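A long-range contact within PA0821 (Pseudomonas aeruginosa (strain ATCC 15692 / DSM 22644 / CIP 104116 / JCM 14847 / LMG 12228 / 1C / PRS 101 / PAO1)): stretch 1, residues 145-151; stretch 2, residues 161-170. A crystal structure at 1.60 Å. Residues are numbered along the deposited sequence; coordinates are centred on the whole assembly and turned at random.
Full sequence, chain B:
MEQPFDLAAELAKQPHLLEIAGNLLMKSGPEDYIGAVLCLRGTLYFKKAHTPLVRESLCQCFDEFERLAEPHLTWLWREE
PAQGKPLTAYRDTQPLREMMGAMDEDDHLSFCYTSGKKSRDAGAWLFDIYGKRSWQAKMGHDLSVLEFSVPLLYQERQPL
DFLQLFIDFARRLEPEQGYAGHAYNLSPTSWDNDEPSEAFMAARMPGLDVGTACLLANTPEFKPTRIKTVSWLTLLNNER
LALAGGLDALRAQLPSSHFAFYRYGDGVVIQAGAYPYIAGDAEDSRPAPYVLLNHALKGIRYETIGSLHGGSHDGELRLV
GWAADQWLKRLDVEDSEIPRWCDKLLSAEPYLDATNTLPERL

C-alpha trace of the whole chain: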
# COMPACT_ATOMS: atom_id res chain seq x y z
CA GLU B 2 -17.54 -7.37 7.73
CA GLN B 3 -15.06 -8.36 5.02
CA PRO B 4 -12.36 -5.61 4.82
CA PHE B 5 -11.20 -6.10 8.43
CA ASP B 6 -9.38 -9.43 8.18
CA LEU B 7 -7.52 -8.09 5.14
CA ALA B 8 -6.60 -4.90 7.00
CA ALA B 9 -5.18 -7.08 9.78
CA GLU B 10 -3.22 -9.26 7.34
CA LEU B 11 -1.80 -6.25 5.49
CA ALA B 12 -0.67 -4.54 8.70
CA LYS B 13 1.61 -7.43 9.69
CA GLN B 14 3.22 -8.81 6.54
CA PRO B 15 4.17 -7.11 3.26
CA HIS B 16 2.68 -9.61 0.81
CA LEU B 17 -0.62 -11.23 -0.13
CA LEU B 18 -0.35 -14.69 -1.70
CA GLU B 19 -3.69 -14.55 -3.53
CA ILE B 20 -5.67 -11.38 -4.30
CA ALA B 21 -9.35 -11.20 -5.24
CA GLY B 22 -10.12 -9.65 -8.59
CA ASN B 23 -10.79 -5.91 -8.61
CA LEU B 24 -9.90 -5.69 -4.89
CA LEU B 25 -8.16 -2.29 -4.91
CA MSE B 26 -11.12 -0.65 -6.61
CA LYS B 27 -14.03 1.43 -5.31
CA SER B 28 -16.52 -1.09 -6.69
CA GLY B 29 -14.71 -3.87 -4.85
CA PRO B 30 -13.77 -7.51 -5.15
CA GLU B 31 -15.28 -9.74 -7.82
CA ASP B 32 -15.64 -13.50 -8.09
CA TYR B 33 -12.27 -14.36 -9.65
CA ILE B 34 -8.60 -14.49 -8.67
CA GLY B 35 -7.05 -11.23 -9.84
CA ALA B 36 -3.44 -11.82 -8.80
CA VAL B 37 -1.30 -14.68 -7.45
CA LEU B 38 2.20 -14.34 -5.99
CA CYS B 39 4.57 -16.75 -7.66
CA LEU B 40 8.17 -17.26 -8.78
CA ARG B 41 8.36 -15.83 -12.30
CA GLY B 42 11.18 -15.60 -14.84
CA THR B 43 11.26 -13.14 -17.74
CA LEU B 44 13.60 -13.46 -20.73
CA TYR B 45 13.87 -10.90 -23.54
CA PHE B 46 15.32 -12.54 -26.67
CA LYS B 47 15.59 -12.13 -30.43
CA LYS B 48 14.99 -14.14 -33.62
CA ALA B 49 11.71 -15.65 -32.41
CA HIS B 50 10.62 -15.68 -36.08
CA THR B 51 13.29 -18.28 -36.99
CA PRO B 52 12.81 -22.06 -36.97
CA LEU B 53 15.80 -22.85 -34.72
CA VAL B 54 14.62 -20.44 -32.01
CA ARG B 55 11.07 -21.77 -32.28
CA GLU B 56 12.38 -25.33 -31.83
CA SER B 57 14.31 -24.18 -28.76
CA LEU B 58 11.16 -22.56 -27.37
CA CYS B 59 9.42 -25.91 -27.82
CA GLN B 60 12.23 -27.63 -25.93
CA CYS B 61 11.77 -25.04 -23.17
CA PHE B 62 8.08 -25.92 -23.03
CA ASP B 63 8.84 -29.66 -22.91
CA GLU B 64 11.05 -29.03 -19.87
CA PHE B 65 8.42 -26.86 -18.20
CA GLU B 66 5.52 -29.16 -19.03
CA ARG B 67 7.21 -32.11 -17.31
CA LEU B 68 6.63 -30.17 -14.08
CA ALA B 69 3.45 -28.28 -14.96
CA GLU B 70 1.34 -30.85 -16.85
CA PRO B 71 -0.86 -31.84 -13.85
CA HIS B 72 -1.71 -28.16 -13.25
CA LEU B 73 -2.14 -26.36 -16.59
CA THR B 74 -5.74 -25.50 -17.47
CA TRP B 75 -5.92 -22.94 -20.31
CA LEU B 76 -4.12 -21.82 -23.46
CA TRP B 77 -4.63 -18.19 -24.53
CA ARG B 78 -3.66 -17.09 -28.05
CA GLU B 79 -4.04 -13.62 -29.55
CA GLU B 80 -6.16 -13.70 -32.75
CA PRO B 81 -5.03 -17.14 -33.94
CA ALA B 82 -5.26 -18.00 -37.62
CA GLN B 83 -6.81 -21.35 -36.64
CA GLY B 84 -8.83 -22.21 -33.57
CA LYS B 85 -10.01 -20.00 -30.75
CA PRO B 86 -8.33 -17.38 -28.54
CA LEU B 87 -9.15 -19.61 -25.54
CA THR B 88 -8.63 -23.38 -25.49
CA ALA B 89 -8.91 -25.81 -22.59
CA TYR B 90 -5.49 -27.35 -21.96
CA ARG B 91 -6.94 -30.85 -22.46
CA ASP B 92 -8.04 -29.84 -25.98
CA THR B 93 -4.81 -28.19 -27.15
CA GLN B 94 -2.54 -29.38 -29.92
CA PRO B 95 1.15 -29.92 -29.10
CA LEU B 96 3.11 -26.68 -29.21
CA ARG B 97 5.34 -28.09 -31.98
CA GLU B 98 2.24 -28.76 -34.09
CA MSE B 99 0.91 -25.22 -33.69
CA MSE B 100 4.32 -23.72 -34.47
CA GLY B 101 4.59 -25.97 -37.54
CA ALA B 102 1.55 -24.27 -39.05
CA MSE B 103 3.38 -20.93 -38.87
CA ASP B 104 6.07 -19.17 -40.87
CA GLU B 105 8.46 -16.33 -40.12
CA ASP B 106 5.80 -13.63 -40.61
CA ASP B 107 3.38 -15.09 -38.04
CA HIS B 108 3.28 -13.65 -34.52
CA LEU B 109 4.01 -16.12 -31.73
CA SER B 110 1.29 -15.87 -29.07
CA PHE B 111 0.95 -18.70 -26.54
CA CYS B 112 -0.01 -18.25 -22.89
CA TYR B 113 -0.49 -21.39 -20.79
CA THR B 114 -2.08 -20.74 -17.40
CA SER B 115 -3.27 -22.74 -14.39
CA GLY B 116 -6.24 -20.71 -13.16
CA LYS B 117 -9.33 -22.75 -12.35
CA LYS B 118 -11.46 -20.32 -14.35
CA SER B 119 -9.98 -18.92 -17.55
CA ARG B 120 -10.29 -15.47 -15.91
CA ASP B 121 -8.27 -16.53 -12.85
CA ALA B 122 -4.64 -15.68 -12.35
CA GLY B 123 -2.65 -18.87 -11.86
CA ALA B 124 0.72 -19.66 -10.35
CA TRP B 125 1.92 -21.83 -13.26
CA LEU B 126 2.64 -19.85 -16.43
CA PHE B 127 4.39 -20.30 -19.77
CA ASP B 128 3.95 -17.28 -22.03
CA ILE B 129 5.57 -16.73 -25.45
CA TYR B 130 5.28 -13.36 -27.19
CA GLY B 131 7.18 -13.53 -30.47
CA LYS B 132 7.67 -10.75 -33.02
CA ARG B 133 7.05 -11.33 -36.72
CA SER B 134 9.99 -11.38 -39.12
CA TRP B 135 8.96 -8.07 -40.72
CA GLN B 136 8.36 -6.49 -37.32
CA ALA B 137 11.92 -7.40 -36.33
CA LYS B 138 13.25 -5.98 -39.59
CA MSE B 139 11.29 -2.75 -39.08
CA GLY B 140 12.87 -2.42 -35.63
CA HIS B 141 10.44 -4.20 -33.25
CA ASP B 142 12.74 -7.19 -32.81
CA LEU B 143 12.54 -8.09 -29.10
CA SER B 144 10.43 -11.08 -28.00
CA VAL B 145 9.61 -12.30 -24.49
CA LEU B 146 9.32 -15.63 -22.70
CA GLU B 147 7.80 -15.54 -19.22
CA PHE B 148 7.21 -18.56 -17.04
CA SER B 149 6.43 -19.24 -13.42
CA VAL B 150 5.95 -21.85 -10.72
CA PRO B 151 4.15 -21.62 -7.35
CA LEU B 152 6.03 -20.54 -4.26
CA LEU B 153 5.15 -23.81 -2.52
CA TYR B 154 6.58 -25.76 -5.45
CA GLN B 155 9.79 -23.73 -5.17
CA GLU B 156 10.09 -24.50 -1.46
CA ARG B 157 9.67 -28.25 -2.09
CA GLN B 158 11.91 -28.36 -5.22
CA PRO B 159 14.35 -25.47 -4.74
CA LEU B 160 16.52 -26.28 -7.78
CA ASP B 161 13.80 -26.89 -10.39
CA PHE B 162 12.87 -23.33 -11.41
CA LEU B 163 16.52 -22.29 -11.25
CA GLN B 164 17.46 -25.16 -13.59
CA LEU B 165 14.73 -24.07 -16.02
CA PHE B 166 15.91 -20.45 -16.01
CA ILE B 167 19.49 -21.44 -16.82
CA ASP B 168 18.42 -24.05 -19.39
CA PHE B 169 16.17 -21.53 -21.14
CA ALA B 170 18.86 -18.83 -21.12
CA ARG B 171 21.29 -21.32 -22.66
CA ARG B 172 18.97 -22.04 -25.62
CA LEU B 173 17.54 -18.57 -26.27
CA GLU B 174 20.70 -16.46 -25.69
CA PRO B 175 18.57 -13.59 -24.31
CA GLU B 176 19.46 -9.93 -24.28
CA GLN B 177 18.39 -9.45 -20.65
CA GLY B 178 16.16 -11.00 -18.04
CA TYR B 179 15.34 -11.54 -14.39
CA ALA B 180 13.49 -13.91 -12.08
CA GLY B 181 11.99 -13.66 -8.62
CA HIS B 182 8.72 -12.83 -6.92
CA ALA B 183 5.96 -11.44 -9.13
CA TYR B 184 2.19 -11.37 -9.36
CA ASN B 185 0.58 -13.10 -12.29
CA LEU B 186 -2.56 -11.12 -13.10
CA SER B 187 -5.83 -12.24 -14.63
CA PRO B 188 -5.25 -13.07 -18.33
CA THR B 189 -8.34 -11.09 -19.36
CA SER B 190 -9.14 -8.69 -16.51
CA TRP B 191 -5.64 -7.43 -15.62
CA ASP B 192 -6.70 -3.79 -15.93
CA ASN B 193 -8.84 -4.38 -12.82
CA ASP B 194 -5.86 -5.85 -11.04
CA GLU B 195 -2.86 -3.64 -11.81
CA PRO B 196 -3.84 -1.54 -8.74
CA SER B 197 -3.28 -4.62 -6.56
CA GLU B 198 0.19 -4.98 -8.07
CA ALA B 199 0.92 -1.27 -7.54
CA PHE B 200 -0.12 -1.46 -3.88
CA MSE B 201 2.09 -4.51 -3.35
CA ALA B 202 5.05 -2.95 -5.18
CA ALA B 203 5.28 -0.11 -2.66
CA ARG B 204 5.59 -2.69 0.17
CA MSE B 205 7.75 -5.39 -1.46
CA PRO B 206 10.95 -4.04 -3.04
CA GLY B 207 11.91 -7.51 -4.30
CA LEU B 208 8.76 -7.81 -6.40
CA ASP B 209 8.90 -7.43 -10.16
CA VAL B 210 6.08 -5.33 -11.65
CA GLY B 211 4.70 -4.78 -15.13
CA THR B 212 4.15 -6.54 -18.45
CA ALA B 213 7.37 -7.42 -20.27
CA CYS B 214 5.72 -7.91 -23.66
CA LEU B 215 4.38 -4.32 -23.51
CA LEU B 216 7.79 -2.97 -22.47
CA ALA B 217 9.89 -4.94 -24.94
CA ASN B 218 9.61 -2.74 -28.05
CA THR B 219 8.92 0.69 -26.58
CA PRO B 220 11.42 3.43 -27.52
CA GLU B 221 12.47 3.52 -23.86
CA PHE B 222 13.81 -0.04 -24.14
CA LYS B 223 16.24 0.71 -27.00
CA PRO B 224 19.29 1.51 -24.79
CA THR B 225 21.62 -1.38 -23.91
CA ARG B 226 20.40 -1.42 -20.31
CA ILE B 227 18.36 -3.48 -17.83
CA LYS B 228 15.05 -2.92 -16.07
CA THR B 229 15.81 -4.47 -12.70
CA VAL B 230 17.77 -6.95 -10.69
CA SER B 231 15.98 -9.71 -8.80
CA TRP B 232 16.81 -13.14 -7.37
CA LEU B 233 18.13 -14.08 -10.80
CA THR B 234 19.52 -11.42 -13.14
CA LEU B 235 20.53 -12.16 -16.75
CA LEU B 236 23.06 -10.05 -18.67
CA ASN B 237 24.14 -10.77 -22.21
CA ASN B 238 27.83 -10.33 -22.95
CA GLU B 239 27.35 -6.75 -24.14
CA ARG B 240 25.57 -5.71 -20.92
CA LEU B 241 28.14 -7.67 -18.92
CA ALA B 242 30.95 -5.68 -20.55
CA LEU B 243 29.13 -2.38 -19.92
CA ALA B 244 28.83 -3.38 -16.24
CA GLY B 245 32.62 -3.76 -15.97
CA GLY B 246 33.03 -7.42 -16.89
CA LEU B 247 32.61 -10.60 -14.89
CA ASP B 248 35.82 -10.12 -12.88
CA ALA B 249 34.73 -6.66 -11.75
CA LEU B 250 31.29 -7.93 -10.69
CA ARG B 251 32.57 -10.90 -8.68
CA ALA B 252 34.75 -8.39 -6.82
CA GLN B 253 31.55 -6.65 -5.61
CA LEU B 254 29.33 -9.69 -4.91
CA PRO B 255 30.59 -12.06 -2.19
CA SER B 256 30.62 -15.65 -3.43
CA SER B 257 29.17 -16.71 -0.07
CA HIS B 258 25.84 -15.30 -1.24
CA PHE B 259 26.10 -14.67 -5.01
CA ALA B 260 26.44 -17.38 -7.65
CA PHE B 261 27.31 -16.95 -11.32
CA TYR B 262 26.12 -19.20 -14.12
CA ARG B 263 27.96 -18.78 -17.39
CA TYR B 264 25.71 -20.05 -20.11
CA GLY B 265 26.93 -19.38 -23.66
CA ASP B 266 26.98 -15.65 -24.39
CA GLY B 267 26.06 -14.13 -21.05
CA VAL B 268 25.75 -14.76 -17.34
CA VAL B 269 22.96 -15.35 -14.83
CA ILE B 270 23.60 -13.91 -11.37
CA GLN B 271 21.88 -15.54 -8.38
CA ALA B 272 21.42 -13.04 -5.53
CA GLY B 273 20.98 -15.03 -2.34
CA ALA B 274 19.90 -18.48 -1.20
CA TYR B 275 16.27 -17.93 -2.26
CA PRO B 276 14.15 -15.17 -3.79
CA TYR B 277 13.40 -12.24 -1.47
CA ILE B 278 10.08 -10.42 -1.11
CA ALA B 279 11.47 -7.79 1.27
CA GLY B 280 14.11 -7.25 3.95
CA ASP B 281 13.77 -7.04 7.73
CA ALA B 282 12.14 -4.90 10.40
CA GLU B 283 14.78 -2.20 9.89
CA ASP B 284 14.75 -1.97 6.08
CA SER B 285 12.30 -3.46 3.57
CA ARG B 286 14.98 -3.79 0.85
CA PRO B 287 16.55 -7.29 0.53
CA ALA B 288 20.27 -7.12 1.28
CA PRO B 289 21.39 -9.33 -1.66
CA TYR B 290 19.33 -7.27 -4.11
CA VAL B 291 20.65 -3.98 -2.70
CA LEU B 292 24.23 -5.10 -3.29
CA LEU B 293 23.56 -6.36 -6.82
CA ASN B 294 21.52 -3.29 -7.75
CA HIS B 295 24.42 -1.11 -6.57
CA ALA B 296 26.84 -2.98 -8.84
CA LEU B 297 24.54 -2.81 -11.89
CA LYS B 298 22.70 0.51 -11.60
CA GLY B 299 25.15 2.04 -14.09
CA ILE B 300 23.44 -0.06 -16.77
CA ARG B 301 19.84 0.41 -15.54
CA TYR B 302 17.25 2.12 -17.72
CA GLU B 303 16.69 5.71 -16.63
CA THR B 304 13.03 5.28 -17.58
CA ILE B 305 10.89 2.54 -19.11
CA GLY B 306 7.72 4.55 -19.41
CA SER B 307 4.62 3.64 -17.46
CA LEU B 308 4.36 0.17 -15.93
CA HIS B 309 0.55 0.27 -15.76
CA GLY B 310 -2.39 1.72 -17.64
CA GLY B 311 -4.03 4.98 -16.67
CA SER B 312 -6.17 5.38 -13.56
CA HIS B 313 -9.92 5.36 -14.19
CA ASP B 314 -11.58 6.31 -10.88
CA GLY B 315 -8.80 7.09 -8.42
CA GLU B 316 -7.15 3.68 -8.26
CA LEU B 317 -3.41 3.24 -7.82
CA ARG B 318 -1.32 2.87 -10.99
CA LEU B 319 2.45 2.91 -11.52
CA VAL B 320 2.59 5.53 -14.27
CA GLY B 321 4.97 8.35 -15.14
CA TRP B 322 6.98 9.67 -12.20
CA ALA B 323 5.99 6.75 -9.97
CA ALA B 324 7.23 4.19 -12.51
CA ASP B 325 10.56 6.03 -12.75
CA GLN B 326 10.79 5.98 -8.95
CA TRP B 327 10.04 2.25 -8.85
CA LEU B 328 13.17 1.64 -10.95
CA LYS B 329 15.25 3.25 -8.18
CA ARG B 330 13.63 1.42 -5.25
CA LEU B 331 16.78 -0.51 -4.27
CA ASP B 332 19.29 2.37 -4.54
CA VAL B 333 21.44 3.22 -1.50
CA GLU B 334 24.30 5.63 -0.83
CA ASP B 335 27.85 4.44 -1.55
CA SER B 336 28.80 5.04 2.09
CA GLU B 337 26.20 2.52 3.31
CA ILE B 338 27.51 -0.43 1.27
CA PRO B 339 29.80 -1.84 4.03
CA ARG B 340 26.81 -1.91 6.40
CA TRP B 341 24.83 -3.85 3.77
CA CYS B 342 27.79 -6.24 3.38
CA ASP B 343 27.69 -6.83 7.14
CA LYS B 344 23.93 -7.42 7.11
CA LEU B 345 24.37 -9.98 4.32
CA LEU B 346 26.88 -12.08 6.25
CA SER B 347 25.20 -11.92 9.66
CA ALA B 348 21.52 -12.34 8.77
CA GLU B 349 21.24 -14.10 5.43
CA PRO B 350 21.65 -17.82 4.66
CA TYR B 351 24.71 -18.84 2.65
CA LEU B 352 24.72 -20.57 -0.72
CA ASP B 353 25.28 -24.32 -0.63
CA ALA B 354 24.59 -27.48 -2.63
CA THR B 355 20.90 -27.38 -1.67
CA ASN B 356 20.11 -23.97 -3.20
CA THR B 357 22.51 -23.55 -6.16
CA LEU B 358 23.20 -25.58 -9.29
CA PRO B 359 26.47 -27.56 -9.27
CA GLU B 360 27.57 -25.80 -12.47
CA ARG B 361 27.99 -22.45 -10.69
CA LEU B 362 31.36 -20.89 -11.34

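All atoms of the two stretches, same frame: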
# COMPACT_ATOMS: atom_id res chain seq x y z
N VAL B 145 9.62 -12.06 -25.93
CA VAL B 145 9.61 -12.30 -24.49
C VAL B 145 9.12 -13.71 -24.21
O VAL B 145 8.12 -14.15 -24.78
CB VAL B 145 8.71 -11.28 -23.75
CG1 VAL B 145 8.61 -11.65 -22.27
CG2 VAL B 145 9.24 -9.86 -23.91
N LEU B 146 9.82 -14.41 -23.33
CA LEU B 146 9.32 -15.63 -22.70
C LEU B 146 9.20 -15.37 -21.21
O LEU B 146 10.17 -14.96 -20.58
CB LEU B 146 10.27 -16.81 -22.94
CG LEU B 146 9.95 -18.08 -22.13
CD1 LEU B 146 8.57 -18.63 -22.48
CD2 LEU B 146 11.01 -19.15 -22.37
N GLU B 147 8.01 -15.62 -20.66
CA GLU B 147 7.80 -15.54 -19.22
C GLU B 147 7.24 -16.86 -18.73
O GLU B 147 6.40 -17.47 -19.39
CB GLU B 147 6.82 -14.43 -18.83
CG GLU B 147 7.30 -13.03 -19.07
CD GLU B 147 6.54 -12.03 -18.22
OE1 GLU B 147 7.16 -11.45 -17.31
OE2 GLU B 147 5.31 -11.85 -18.44
N PHE B 148 7.70 -17.30 -17.56
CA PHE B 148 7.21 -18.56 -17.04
C PHE B 148 7.29 -18.51 -15.52
O PHE B 148 8.06 -17.74 -14.95
CB PHE B 148 8.00 -19.75 -17.60
CG PHE B 148 9.40 -19.85 -17.08
CD1 PHE B 148 10.38 -18.99 -17.55
CD2 PHE B 148 9.73 -20.78 -16.11
CE1 PHE B 148 11.68 -19.07 -17.06
CE2 PHE B 148 11.03 -20.87 -15.61
CZ PHE B 148 12.00 -20.01 -16.09
N SER B 149 6.47 -19.33 -14.87
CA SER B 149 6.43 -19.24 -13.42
C SER B 149 6.01 -20.56 -12.81
O SER B 149 5.34 -21.38 -13.44
CB SER B 149 5.47 -18.13 -12.96
OG SER B 149 4.12 -18.52 -13.17
N VAL B 150 6.40 -20.73 -11.55
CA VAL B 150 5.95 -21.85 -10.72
C VAL B 150 5.43 -21.29 -9.40
O VAL B 150 5.76 -20.16 -9.01
CB VAL B 150 7.09 -22.86 -10.46
CG1 VAL B 150 7.68 -23.39 -11.78
CG2 VAL B 150 8.18 -22.24 -9.57
N PRO B 151 4.64 -22.08 -8.66
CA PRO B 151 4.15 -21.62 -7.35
C PRO B 151 5.27 -21.53 -6.33
O PRO B 151 6.29 -22.22 -6.42
CB PRO B 151 3.14 -22.71 -6.95
CG PRO B 151 2.82 -23.44 -8.21
CD PRO B 151 4.02 -23.34 -9.08
N ASP B 161 14.48 -26.62 -9.13
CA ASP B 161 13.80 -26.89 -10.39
C ASP B 161 13.62 -25.62 -11.23
O ASP B 161 13.98 -25.61 -12.42
CB ASP B 161 12.44 -27.54 -10.14
CG ASP B 161 12.55 -29.02 -9.80
OD1 ASP B 161 13.69 -29.50 -9.58
OD2 ASP B 161 11.50 -29.69 -9.78
N PHE B 162 13.04 -24.57 -10.65
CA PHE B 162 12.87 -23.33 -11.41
C PHE B 162 14.22 -22.78 -11.84
O PHE B 162 14.40 -22.34 -12.98
CB PHE B 162 12.10 -22.30 -10.58
CG PHE B 162 12.00 -20.95 -11.23
CD1 PHE B 162 13.03 -20.03 -11.12
CD2 PHE B 162 10.88 -20.61 -11.98
CE1 PHE B 162 12.96 -18.81 -11.73
CE2 PHE B 162 10.79 -19.37 -12.58
CZ PHE B 162 11.83 -18.47 -12.47
N LEU B 163 15.19 -22.78 -10.92
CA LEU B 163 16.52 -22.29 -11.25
C LEU B 163 17.11 -23.04 -12.44
O LEU B 163 17.66 -22.42 -13.36
CB LEU B 163 17.42 -22.44 -10.01
CG LEU B 163 18.90 -22.15 -10.16
CD1 LEU B 163 19.13 -20.74 -10.63
CD2 LEU B 163 19.59 -22.41 -8.81
N GLN B 164 16.97 -24.37 -12.46
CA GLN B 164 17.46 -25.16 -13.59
C GLN B 164 16.76 -24.76 -14.89
O GLN B 164 17.40 -24.66 -15.94
CB GLN B 164 17.26 -26.65 -13.32
CG GLN B 164 17.90 -27.55 -14.36
CD GLN B 164 19.41 -27.55 -14.25
OE1 GLN B 164 19.98 -28.00 -13.25
NE2 GLN B 164 20.08 -27.03 -15.28
N LEU B 165 15.45 -24.52 -14.83
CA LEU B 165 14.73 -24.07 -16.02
C LEU B 165 15.27 -22.74 -16.52
O LEU B 165 15.49 -22.55 -17.72
CB LEU B 165 13.23 -23.95 -15.74
CG LEU B 165 12.43 -25.21 -15.42
CD1 LEU B 165 10.98 -24.82 -15.13
CD2 LEU B 165 12.52 -26.23 -16.55
N PHE B 166 15.47 -21.78 -15.60
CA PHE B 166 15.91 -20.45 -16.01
C PHE B 166 17.26 -20.51 -16.72
O PHE B 166 17.45 -19.88 -17.76
CB PHE B 166 15.96 -19.51 -14.80
CG PHE B 166 16.08 -18.06 -15.16
CD1 PHE B 166 14.95 -17.33 -15.49
CD2 PHE B 166 17.31 -17.43 -15.17
CE1 PHE B 166 15.06 -15.99 -15.84
CE2 PHE B 166 17.42 -16.10 -15.51
CZ PHE B 166 16.29 -15.38 -15.84
N ILE B 167 18.19 -21.30 -16.18
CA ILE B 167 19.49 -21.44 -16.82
C ILE B 167 19.36 -22.19 -18.14
O ILE B 167 19.96 -21.80 -19.15
CB ILE B 167 20.48 -22.15 -15.87
CG1 ILE B 167 20.56 -21.41 -14.52
CG2 ILE B 167 21.84 -22.27 -16.53
CD1 ILE B 167 20.83 -19.94 -14.64
N ASP B 168 18.60 -23.29 -18.16
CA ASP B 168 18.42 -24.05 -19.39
C ASP B 168 17.81 -23.19 -20.48
O ASP B 168 18.22 -23.27 -21.65
CB ASP B 168 17.55 -25.28 -19.14
CG ASP B 168 18.30 -26.40 -18.42
OD1 ASP B 168 19.50 -26.25 -18.16
OD2 ASP B 168 17.67 -27.44 -18.10
N PHE B 169 16.82 -22.37 -20.13
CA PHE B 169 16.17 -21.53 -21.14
C PHE B 169 17.12 -20.45 -21.63
O PHE B 169 17.16 -20.14 -22.83
CB PHE B 169 14.90 -20.87 -20.57
CG PHE B 169 13.80 -21.82 -20.18
CD1 PHE B 169 13.91 -23.19 -20.33
CD2 PHE B 169 12.61 -21.31 -19.66
CE1 PHE B 169 12.89 -24.04 -19.96
CE2 PHE B 169 11.58 -22.15 -19.28
CZ PHE B 169 11.71 -23.51 -19.44
N ALA B 170 17.88 -19.84 -20.72
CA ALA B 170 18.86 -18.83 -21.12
C ALA B 170 19.86 -19.42 -22.10
O ALA B 170 20.24 -18.79 -23.09
CB ALA B 170 19.58 -18.28 -19.89

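An antiparallel strand and helix pack through a predominantly apolar, largely aromatic contact centred on Phe148, with no hydrogen bond crossing between them. Strand 145-151 and helix 161-170 run at 170° to each other in their N-to-C directions, and their axes come within 9.6 Å, a spacing that leaves room for one layer of interlocking side chains. The register follows this antiparallel course: Leu146 lies nearest Phe169 (CA to CA 9.2 Å), Phe148 nearest Phe166 (CA to CA 9.0 Å) and Val150 nearest Phe162 (CA to CA 7.1 Å), so the backbones are closest at the Val150 end.

Strand alternation sorts the side chains. Leu146, Phe148 and Val150 direct their CA-to-CB bonds toward the helix, whereas that of Ser149 points away and its OG is hydrogen-bonded elsewhere in the structure. On the helix, the CA-to-CB bonds of Phe162, Leu165 and Phe169 point toward the strand, a spacing of three and four residues that keeps them on one side of the helix; that of Phe166 points sideways, yet its side chain still reaches the contact. The helix satisfies its own backbone with i to i+4 bonds, such as Phe166 N to Phe162 O at 2.9 Å and Phe169 N to Leu165 O at 2.8 Å.

Phe148, with chi1 in the p well, extends its ring among all four of these helix residues and has the largest area covered by the opposing stretch. Its CE2 approaches Phe162 CE2 at 3.4 Å; the two planes are inclined by only 21° but are slid apart, with centroids 4.9 Å apart, so the rings barely overlap. Phe169 meets the same ring differently. Its edge is turned toward one face of Phe148, with CD2 3.6 Å from Phe148 CE1 and planes at 58°, an arrangement that sets the slightly positive hydrogens of a ring edge against a π face. Between these two partners along the helix, Leu165 CB packs 3.8 Å from Phe148 CE2, and Phe166 CD1 lies 4.0 Å from Phe148 CE1.

The flanking strand residues extend the apolar surface in both directions. Leu146 CD2 contacts Phe169 CD2 at 3.8 Å, and Val150 CG2 contacts Phe162 CD2 at 4.0 Å, so each outer phenylalanine touches an aliphatic side chain as well as Phe148. The contact buries 356 Å², both sides summed, and rests on van der Waals packing and exclusion of water. Away from it, Gln164 NE2 donates a hydrogen bond to Asp168 OD1 at 3.0 Å, one helical turn on.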